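Local coordinates for protein putative aminotransferase (Actinomadura melliaura, PDB 4ZWV) that is probably a pyridoxal phosphate-dependent sugar aminotransferase, thought to act in making the aminopentose of the indolocarbazole AT2433, at residues 128-131 / 135-138. Numbering follows the deposited sequence.
Sequences VVHW and PVDL
The imidazole of H130 meets the backbone of V136 edge-on: V136 N donates to H130 ND1 over 3.0 Å with an N-H...N angle of 163°, the donor lying in the ring plane, 1° out of it. A chi1 of -56°, with CG anti to the carbonyl carbon, swings the ring from the end of strand 123-129 to the returning chain. The V136 side chain crosses that of H130 at about a right angle; its CG2 branch reaches back to V129 O (3.6 Å) and to V128 CB (4.2 Å). Further along the ring edge, L138 CD2 touches H130 CE1 at 4.0 Å. The loop thus folds back on the strand before helix 138-152, which D137 N-caps through OD1 to R140 N. This is a strand-to-helix turn of the mixed seven-stranded sheet in the DegT/DnrJ/EryC1 aminotransferase fold; the side chain of V129 lies about 6 Å from that of H164, which binds pyridoxal phosphate. Because ND1 accepts a backbone N-H, it should carry no proton, which would leave the proton on NE2, hydrogen-bonded to E160 OE1 on the neighbouring parallel strand 157-161. Bonds at both nitrogens should hold the buried imidazole's rotation and probably its tautomer, tying the turn to the sheet.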
loop_
_atom_site.group_PDB
_atom_site.type_symbol
_atom_site.label_atom_id
_atom_site.label_comp_id
_atom_site.label_asym_id
_atom_site.label_seq_id
_atom_site.Cartn_x
_atom_site.Cartn_y
_atom_site.Cartn_z
ATOM N N VAL A 128 6.998 -18.717 -6.196
ATOM C CA VAL A 128 8.372 -19.192 -6.055
ATOM C C VAL A 128 9.257 -17.989 -5.768
ATOM O O VAL A 128 9.103 -16.932 -6.379
ATOM C CB VAL A 128 8.870 -19.965 -7.295
ATOM C CG1 VAL A 128 8.001 -21.206 -7.534
ATOM C CG2 VAL A 128 8.911 -19.093 -8.534
ATOM N N VAL A 129 10.146 -18.142 -4.796
ATOM C CA VAL A 129 10.991 -17.039 -4.357
ATOM C C VAL A 129 12.437 -17.289 -4.752
ATOM O O VAL A 129 13.019 -18.318 -4.390
ATOM C CB VAL A 129 10.900 -16.827 -2.831
ATOM C CG1 VAL A 129 11.767 -15.639 -2.412
ATOM C CG2 VAL A 129 9.458 -16.571 -2.423
ATOM N N HIS A 130 13.009 -16.353 -5.504
ATOM C CA HIS A 130 14.426 -16.427 -5.867
ATOM C C HIS A 130 15.233 -15.928 -4.669
ATOM O O HIS A 130 15.780 -14.820 -4.660
ATOM C CB HIS A 130 14.705 -15.610 -7.123
ATOM C CG HIS A 130 13.861 -15.996 -8.299
ATOM N ND1 HIS A 130 13.962 -17.221 -8.928
ATOM C CD2 HIS A 130 12.909 -15.305 -8.970
ATOM C CE1 HIS A 130 13.111 -17.265 -9.939
ATOM N NE2 HIS A 130 12.453 -16.114 -9.980
ATOM N N TRP A 131 15.283 -16.777 -3.647
ATOM C CA TRP A 131 15.695 -16.386 -2.305
ATOM C C TRP A 131 17.163 -15.973 -2.233
ATOM O O TRP A 131 18.037 -16.677 -2.733
ATOM C CB TRP A 131 15.405 -17.543 -1.348
ATOM C CG TRP A 131 15.723 -17.284 0.095
ATOM C CD1 TRP A 131 16.612 -17.977 0.876
ATOM C CD2 TRP A 131 15.156 -16.275 0.927
ATOM N NE1 TRP A 131 16.622 -17.456 2.151
ATOM C CE2 TRP A 131 15.738 -16.410 2.206
ATOM C CE3 TRP A 131 14.215 -15.261 0.717
ATOM C CZ2 TRP A 131 15.407 -15.566 3.269
ATOM C CZ3 TRP A 131 13.883 -14.426 1.778
ATOM C CH2 TRP A 131 14.477 -14.590 3.039
ATOM N N PRO A 135 18.331 -17.712 -8.567
ATOM C CA PRO A 135 17.102 -18.142 -9.243
ATOM C C PRO A 135 16.733 -19.615 -9.086
ATOM O O PRO A 135 17.588 -20.503 -9.084
ATOM C CB PRO A 135 17.388 -17.843 -10.720
ATOM C CG PRO A 135 18.470 -16.802 -10.693
ATOM C CD PRO A 135 19.327 -17.191 -9.516
ATOM N N VAL A 136 15.430 -19.830 -8.965
ATOM C CA VAL A 136 14.790 -21.132 -9.060
ATOM C C VAL A 136 14.982 -21.736 -10.452
ATOM O O VAL A 136 15.126 -21.009 -11.439
ATOM C CB VAL A 136 13.267 -20.974 -8.741
ATOM C CG1 VAL A 136 12.504 -22.270 -8.883
ATOM C CG2 VAL A 136 13.083 -20.400 -7.325
ATOM N N ASP A 137 14.999 -23.067 -10.525
ATOM C CA ASP A 137 15.056 -23.787 -11.792
ATOM C C ASP A 137 13.718 -23.670 -12.539
ATOM O O ASP A 137 12.860 -24.558 -12.448
ATOM C CB ASP A 137 15.409 -25.252 -11.512
ATOM C CG ASP A 137 15.695 -26.055 -12.769
ATOM O OD1 ASP A 137 15.407 -25.600 -13.904
ATOM O OD2 ASP A 137 16.206 -27.188 -12.606
ATOM N N LEU A 138 13.553 -22.582 -13.286
ATOM C CA LEU A 138 12.260 -22.254 -13.883
ATOM C C LEU A 138 11.831 -23.228 -14.977
ATOM O O LEU A 138 10.634 -23.470 -15.138
ATOM C CB LEU A 138 12.284 -20.825 -14.434
ATOM C CG LEU A 138 12.384 -19.753 -13.343
ATOM C CD1 LEU A 138 12.581 -18.394 -14.004
ATOM C CD2 LEU A 138 11.146 -19.723 -12.453
#